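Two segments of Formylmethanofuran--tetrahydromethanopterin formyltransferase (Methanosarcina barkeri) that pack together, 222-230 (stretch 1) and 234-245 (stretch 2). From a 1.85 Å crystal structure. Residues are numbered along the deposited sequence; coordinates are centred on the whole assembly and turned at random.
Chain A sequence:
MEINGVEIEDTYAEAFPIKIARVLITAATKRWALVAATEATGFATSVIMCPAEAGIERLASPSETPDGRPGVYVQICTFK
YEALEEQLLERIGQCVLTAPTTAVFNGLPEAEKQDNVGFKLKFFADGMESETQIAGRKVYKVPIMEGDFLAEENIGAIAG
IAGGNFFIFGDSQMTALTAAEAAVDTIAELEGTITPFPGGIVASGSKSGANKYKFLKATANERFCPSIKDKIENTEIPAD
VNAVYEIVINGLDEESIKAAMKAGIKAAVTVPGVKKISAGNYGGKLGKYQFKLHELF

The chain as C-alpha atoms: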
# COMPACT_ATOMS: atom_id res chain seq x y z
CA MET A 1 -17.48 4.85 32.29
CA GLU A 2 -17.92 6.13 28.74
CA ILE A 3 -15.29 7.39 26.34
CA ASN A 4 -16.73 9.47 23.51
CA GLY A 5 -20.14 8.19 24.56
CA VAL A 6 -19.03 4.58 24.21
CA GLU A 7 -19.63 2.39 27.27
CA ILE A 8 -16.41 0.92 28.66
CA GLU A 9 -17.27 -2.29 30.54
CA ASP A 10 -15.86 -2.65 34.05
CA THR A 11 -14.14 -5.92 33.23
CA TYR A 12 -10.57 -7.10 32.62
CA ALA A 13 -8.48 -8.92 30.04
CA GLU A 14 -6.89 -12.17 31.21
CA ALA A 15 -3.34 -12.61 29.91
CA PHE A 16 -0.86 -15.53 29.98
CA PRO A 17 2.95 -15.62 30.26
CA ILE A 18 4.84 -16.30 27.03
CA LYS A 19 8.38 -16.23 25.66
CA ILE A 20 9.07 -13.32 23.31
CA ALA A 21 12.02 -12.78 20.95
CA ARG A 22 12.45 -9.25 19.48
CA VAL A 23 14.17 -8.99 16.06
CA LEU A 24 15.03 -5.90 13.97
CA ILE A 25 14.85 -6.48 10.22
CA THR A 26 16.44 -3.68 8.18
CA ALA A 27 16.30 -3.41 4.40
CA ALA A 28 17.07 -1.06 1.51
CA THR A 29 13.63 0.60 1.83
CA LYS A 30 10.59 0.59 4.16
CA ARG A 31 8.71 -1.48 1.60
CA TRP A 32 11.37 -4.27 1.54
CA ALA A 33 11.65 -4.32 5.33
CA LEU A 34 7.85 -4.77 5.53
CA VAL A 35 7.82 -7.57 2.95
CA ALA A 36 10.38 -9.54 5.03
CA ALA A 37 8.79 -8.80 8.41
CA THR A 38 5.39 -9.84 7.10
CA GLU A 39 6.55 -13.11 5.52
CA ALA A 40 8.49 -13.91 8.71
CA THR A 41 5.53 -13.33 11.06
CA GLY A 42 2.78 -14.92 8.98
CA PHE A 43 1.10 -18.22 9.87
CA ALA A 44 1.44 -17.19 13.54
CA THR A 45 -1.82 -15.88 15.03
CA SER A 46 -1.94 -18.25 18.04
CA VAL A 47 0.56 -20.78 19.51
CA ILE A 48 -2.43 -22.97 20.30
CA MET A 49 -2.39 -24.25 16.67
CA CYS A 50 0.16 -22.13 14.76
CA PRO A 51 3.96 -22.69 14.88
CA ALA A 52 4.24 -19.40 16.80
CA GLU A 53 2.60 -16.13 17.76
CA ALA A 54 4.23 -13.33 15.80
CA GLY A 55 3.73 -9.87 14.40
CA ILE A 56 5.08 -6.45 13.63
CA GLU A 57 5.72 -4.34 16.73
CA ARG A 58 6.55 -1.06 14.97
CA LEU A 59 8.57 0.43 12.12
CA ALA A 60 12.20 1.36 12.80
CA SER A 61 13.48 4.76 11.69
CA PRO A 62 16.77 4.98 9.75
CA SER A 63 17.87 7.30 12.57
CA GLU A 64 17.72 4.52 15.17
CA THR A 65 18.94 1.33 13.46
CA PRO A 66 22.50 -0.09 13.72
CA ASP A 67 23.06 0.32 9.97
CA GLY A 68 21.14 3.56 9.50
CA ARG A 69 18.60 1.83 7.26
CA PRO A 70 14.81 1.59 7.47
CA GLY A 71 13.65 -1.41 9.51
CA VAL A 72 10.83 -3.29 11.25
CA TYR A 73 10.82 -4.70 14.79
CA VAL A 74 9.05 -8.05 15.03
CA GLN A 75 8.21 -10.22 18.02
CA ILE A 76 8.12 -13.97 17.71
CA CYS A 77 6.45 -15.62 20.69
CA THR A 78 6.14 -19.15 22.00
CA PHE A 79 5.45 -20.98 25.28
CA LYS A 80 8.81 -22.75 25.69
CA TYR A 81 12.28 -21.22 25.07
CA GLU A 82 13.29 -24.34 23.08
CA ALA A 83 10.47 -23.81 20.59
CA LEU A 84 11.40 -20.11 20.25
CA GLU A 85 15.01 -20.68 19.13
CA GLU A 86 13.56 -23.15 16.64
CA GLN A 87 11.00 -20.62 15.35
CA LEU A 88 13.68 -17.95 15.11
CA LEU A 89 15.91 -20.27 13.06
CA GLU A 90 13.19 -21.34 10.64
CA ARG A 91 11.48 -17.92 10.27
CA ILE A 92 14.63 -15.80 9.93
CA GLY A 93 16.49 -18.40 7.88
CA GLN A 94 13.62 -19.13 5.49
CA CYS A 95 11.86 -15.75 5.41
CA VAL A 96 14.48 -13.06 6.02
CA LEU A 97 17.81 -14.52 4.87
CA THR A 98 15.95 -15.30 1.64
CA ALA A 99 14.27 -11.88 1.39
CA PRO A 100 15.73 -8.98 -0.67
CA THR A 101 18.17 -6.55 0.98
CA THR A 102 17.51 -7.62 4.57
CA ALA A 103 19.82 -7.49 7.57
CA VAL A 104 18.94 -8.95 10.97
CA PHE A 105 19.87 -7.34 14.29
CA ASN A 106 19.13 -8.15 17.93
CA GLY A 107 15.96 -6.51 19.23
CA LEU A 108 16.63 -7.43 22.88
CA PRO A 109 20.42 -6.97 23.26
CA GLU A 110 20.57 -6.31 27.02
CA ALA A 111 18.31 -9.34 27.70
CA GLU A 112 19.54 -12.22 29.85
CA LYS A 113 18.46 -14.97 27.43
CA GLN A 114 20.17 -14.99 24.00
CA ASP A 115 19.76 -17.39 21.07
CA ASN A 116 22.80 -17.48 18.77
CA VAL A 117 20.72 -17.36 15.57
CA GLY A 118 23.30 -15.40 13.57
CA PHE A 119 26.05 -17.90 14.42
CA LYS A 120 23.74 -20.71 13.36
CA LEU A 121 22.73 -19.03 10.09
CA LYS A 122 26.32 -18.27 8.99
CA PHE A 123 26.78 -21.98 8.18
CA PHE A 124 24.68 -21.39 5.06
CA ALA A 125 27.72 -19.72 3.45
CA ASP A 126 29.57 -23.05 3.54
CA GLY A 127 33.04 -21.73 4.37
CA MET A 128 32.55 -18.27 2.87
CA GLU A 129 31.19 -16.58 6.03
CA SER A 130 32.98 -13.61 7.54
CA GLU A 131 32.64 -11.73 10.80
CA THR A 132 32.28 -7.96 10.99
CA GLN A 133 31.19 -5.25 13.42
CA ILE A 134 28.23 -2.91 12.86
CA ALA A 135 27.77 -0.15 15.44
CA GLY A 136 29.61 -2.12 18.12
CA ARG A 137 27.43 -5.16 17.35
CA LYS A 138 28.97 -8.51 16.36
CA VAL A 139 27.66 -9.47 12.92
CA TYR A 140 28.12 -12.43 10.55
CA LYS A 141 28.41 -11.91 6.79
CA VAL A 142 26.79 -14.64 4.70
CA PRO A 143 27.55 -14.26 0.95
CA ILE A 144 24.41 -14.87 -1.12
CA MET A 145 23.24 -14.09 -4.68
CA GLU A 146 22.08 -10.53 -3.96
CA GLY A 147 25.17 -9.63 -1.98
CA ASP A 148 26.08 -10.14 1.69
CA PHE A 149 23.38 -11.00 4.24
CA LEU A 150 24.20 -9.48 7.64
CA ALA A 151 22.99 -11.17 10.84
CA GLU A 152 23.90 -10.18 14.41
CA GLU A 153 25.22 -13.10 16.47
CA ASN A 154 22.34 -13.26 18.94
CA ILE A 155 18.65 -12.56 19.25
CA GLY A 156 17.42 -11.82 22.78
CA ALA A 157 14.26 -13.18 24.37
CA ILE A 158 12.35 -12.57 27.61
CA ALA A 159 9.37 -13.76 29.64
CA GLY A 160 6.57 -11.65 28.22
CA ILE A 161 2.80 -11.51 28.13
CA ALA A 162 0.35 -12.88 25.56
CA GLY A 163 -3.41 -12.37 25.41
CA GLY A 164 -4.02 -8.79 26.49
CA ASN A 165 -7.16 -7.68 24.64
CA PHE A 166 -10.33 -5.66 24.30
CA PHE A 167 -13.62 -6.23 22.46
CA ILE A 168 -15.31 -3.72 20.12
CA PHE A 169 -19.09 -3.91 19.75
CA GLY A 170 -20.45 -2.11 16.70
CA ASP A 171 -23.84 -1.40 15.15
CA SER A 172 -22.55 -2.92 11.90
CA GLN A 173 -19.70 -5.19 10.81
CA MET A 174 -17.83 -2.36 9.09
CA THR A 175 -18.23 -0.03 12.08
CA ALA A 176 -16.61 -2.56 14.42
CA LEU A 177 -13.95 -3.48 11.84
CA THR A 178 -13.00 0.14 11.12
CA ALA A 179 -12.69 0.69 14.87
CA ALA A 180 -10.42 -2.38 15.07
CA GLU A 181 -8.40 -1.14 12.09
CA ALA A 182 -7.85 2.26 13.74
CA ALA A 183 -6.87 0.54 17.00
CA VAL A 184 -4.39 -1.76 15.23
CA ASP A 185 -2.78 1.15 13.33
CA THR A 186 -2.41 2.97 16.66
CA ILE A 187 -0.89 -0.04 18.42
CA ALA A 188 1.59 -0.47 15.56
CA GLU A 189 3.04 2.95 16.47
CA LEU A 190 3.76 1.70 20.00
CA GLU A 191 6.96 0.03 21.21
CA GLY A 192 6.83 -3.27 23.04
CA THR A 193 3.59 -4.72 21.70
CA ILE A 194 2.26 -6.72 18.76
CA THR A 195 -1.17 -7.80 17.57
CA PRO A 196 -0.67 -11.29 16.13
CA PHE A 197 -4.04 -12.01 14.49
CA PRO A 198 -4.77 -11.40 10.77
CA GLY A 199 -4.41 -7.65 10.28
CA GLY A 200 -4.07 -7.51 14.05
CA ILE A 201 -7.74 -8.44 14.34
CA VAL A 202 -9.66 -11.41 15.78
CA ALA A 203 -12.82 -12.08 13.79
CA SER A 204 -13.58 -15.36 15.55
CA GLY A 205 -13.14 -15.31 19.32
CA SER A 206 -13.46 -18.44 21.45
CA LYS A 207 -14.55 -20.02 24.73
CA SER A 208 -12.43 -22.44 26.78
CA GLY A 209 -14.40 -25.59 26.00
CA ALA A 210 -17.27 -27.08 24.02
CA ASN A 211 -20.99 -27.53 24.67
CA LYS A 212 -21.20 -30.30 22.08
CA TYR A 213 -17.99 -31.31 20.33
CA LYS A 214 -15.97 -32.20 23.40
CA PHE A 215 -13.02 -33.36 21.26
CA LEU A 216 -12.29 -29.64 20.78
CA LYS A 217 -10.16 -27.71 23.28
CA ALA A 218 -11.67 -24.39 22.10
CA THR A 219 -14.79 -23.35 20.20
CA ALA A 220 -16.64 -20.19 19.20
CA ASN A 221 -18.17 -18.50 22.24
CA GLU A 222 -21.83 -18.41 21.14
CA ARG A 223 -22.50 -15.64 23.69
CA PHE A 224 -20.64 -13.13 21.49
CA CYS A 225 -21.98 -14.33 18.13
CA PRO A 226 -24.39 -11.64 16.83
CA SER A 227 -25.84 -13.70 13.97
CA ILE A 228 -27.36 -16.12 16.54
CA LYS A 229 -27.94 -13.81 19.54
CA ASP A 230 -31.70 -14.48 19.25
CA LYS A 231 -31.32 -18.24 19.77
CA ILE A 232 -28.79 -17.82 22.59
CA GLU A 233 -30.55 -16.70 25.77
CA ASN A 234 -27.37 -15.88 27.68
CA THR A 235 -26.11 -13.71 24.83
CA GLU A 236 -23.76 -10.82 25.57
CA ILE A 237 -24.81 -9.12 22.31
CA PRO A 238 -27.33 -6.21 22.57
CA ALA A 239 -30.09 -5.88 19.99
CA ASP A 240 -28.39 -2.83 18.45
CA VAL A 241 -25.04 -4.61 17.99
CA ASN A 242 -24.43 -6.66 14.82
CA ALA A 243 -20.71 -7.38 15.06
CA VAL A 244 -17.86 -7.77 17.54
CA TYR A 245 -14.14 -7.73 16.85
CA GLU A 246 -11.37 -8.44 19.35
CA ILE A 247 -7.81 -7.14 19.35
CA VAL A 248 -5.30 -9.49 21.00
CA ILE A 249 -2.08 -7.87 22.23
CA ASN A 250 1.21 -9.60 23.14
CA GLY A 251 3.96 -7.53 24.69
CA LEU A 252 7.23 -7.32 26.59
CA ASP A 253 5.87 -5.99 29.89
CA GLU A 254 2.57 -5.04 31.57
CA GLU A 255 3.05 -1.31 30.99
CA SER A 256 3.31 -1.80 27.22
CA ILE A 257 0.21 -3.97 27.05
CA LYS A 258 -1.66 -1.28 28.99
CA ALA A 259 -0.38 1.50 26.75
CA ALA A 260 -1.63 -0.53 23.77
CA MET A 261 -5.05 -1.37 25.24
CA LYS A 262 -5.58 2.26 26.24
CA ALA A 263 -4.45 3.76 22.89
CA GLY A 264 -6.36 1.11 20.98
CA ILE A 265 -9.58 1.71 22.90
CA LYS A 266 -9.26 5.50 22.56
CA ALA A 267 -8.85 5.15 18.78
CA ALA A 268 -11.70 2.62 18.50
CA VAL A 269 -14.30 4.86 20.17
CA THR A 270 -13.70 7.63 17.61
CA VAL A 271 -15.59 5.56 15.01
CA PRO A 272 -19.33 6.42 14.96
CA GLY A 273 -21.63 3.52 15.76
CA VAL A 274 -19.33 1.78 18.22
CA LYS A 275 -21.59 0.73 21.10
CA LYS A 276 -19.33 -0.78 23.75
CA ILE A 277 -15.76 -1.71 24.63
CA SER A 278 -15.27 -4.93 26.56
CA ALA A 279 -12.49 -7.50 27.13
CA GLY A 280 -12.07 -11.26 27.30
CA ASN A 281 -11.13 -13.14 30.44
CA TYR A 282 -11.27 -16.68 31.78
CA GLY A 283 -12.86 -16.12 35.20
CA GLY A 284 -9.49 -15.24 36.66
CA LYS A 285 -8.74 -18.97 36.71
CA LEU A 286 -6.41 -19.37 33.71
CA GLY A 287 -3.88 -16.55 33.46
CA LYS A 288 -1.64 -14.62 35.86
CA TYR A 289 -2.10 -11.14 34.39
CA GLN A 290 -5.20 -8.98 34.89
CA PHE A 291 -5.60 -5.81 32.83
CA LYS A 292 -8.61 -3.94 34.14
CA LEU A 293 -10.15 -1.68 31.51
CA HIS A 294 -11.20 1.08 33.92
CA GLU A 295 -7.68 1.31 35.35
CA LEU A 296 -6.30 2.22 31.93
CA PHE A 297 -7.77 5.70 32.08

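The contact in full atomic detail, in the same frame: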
# COMPACT_ATOMS: atom_id res chain seq x y z
N GLU A 222 -20.54 -18.76 21.73
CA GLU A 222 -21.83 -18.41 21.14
C GLU A 222 -22.48 -17.19 21.80
O GLU A 222 -23.42 -16.62 21.25
CB GLU A 222 -22.79 -19.61 21.22
CG GLU A 222 -23.21 -20.02 22.63
CD GLU A 222 -22.12 -20.77 23.40
OE1 GLU A 222 -21.24 -21.37 22.75
OE2 GLU A 222 -22.15 -20.75 24.65
N ARG A 223 -21.96 -16.78 22.95
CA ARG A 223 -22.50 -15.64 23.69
C ARG A 223 -22.10 -14.31 23.06
O ARG A 223 -22.63 -13.26 23.44
CB ARG A 223 -22.03 -15.65 25.15
CG ARG A 223 -22.42 -16.89 25.93
CD ARG A 223 -21.95 -16.79 27.38
NE ARG A 223 -22.93 -16.10 28.22
CZ ARG A 223 -22.64 -15.15 29.10
NH1 ARG A 223 -23.61 -14.61 29.83
NH2 ARG A 223 -21.39 -14.73 29.25
N PHE A 224 -21.09 -14.33 22.19
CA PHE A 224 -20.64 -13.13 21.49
C PHE A 224 -20.80 -13.25 19.98
O PHE A 224 -20.14 -12.53 19.23
CB PHE A 224 -19.18 -12.83 21.82
CG PHE A 224 -18.94 -12.43 23.24
CD1 PHE A 224 -18.56 -13.37 24.19
CD2 PHE A 224 -19.04 -11.10 23.62
CE1 PHE A 224 -18.27 -12.99 25.50
CE2 PHE A 224 -18.75 -10.70 24.92
CZ PHE A 224 -18.37 -11.65 25.86
N CYS A 225 -21.66 -14.16 19.55
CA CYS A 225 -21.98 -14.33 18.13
C CYS A 225 -23.29 -13.64 17.77
O CYS A 225 -24.37 -14.16 18.05
CB CYS A 225 -22.07 -15.82 17.79
SG CYS A 225 -20.53 -16.74 18.04
N PRO A 226 -23.21 -12.47 17.10
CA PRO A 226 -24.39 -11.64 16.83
C PRO A 226 -25.42 -12.29 15.91
O PRO A 226 -26.62 -12.11 16.10
CB PRO A 226 -23.79 -10.37 16.20
CG PRO A 226 -22.41 -10.33 16.73
CD PRO A 226 -21.97 -11.76 16.73
N SER A 227 -24.95 -13.08 14.94
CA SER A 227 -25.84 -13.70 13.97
C SER A 227 -26.78 -14.76 14.58
O SER A 227 -27.70 -15.24 13.91
CB SER A 227 -25.03 -14.32 12.83
OG SER A 227 -24.32 -15.47 13.26
N ILE A 228 -26.53 -15.13 15.84
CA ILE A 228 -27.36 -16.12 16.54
C ILE A 228 -27.77 -15.66 17.94
O ILE A 228 -28.18 -16.47 18.77
CB ILE A 228 -26.62 -17.48 16.68
CG1 ILE A 228 -25.31 -17.29 17.46
CG2 ILE A 228 -26.36 -18.09 15.32
CD1 ILE A 228 -24.68 -18.57 17.93
N LYS A 229 -27.65 -14.35 18.21
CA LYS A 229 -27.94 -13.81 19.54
C LYS A 229 -29.40 -14.04 19.96
O LYS A 229 -29.70 -14.08 21.15
CB LYS A 229 -27.62 -12.31 19.59
CG LYS A 229 -28.59 -11.43 18.80
CD LYS A 229 -28.16 -9.98 18.82
CE LYS A 229 -28.95 -9.17 17.80
NZ LYS A 229 -28.39 -7.80 17.62
N ASP A 230 -30.28 -14.24 18.98
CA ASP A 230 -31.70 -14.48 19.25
C ASP A 230 -32.01 -15.91 19.72
O ASP A 230 -32.97 -16.12 20.44
CB ASP A 230 -32.54 -14.14 18.01
CG ASP A 230 -32.73 -12.64 17.82
OD1 ASP A 230 -32.54 -11.88 18.80
OD2 ASP A 230 -33.06 -12.23 16.69
N ASN A 234 -28.34 -16.49 26.76
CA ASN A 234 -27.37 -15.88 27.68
C ASN A 234 -26.37 -15.07 26.85
O ASN A 234 -25.19 -14.96 27.20
CB ASN A 234 -26.66 -16.95 28.50
CG ASN A 234 -25.89 -17.96 27.65
OD1 ASN A 234 -24.74 -18.26 27.95
ND2 ASN A 234 -26.47 -18.50 26.60
N THR A 235 -26.89 -14.48 25.78
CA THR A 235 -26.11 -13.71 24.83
C THR A 235 -25.61 -12.41 25.46
O THR A 235 -26.27 -11.82 26.31
CB THR A 235 -26.94 -13.39 23.56
OG1 THR A 235 -26.13 -12.66 22.62
CG2 THR A 235 -28.20 -12.60 23.91
N GLU A 236 -24.37 -12.06 25.13
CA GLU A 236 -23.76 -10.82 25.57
C GLU A 236 -23.94 -9.70 24.54
O GLU A 236 -23.43 -8.60 24.73
CB GLU A 236 -22.27 -11.04 25.80
CG GLU A 236 -21.95 -11.84 27.05
CD GLU A 236 -21.99 -10.98 28.30
OE1 GLU A 236 -21.25 -9.98 28.37
OE2 GLU A 236 -22.82 -11.28 29.19
N ILE A 237 -24.65 -10.02 23.46
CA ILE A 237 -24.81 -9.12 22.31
C ILE A 237 -26.15 -8.39 22.41
O ILE A 237 -27.21 -9.02 22.33
CB ILE A 237 -24.77 -9.92 20.96
CG1 ILE A 237 -23.48 -10.73 20.85
CG2 ILE A 237 -24.89 -8.98 19.77
CD1 ILE A 237 -22.22 -9.93 21.14
N PRO A 238 -26.12 -7.05 22.58
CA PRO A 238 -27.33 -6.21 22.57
C PRO A 238 -28.04 -6.27 21.23
O PRO A 238 -27.45 -6.66 20.22
CB PRO A 238 -26.79 -4.81 22.84
CG PRO A 238 -25.51 -5.03 23.53
CD PRO A 238 -24.93 -6.26 22.91
N ALA A 239 -29.30 -5.84 21.21
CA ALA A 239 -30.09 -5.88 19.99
C ALA A 239 -29.53 -4.93 18.93
O ALA A 239 -29.63 -5.20 17.73
CB ALA A 239 -31.54 -5.53 20.29
N ASP A 240 -28.90 -3.84 19.38
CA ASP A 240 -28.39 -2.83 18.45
C ASP A 240 -26.93 -3.06 18.03
O ASP A 240 -26.37 -2.24 17.30
CB ASP A 240 -28.56 -1.42 19.04
CG ASP A 240 -27.74 -1.19 20.30
OD1 ASP A 240 -27.33 -2.17 20.97
OD2 ASP A 240 -27.54 -0.01 20.66
N VAL A 241 -26.36 -4.19 18.44
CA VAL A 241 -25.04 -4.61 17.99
C VAL A 241 -25.14 -5.75 16.97
O VAL A 241 -25.81 -6.75 17.22
CB VAL A 241 -24.17 -5.08 19.17
CG1 VAL A 241 -22.92 -5.80 18.66
CG2 VAL A 241 -23.79 -3.90 20.03
N ASN A 242 -24.44 -5.61 15.84
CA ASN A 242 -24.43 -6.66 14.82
C ASN A 242 -23.08 -7.31 14.57
O ASN A 242 -23.00 -8.27 13.81
CB ASN A 242 -24.98 -6.12 13.50
CG ASN A 242 -26.48 -6.04 13.50
OD1 ASN A 242 -27.15 -7.00 13.16
ND2 ASN A 242 -27.01 -4.91 13.95
N ALA A 243 -22.04 -6.83 15.25
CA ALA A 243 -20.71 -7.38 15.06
C ALA A 243 -19.78 -7.04 16.21
O ALA A 243 -19.86 -5.96 16.81
CB ALA A 243 -20.12 -6.88 13.74
N VAL A 244 -18.90 -7.99 16.54
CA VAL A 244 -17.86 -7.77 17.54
C VAL A 244 -16.53 -8.18 16.94
O VAL A 244 -16.43 -9.20 16.24
CB VAL A 244 -18.11 -8.62 18.81
CG1 VAL A 244 -17.09 -8.26 19.88
CG2 VAL A 244 -19.53 -8.40 19.33
N TYR A 245 -15.51 -7.35 17.16
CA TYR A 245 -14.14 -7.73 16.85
C TYR A 245 -13.30 -7.61 18.12
O TYR A 245 -13.58 -6.77 18.98
CB TYR A 245 -13.54 -6.83 15.75
CG TYR A 245 -14.03 -7.16 14.36
CD1 TYR A 245 -13.54 -8.28 13.68
CD2 TYR A 245 -15.03 -6.40 13.76
CE1 TYR A 245 -14.04 -8.62 12.42
CE2 TYR A 245 -15.53 -6.74 12.51
CZ TYR A 245 -15.03 -7.85 11.85
OH TYR A 245 -15.58 -8.20 10.65
O HOH W 1 -25.09 -14.52 20.91
O HOH W 2 -26.78 -8.99 15.37

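What ties the two backbones directly to each other? A single main-chain hydrogen bond does so: Glu 236 N donates to Arg 223 O at 2.7 Å, and its N-H...O angle of 161° makes it a straight, strong link. It sits close to the point where the stretches draw nearest, with the CA atoms of Arg 223 and Thr 235 4.2 Å apart. The next amide along is satisfied within its own stretch, since Ile 237 N donates to Thr 235 OG1 at 3.1 Å. That hydroxyl in turn donates to water 1, 2.7 Å from Thr 235 OG1, and the water passes its own protons to Glu 222 O at 2.7 Å and Cys 225 O at 3.0 Å. One small side chain thus accepts from its own backbone and, through water, serves two carbonyls of the other stretch.

How does Lys 229 use its length and charge? Its CB points toward the other stretch, and from there the chain runs extended, with chi2 to chi4 all t, until the ammonium reaches the type I turn from Pro 238 to Val 241. There the three N-H groups of Lys 229 NZ are shared among four acceptors, Val 241 O at 2.8 Å, Ala 239 O at 2.9 Å, Pro 238 O at 3.0 Å and water 2 at 3.0 Å, so not all four can be fully bonded at once. A cation suits a site lined with carbonyl oxygens. Pro 238 O does double duty, because it also accepts the turn's own bond from Val 241 N at 3.2 Å. The aliphatic part of the lysine is used as well, its CD lying 3.5 Å from Ile 237 CG2.

What does the guanidinium of Arg 223 find at the other end? NE makes two weak hydrogen bonds to one residue, to Asn 234 O at 2.7 Å and to Asn 234 OD1 at 2.8 Å, with angles of 117° and 130°. Glu 236 supplies a countercharge, its OE2 lying 3.5 Å from Arg 223 NH1 in a salt bridge. Because that oxygen is well out of the guanidinium plane, no N-H points at it and the attraction is one of charge. The methylene CG of the same glutamate covers one face of the guanidinium, so the side chain offers both carbon and charge to the arginine.

Which apolar surfaces close the contact, and at what polar cost? Glu 236 CB lies over the face of the Phe 224 ring, 4.0 Å from its centroid, in a CH-pi contact. Ile 237 points toward stretch 1 and spreads its carbons there: CD1 is 4.2 Å from Phe 224 CD2, and CG2 is 4.0 Å from Pro 226 CB. The compact proline ring also reaches the strand, with Pro 226 CG 4.3 Å from Val 244 CG2. Together the stretches bury 725 Å². The cost is Phe 224 O, which the contact buries without a partner; across the interface it faces carbon, with Ile 237 CD1 3.8 Å and Val 244 CG2 4.2 Å from Phe 224 O.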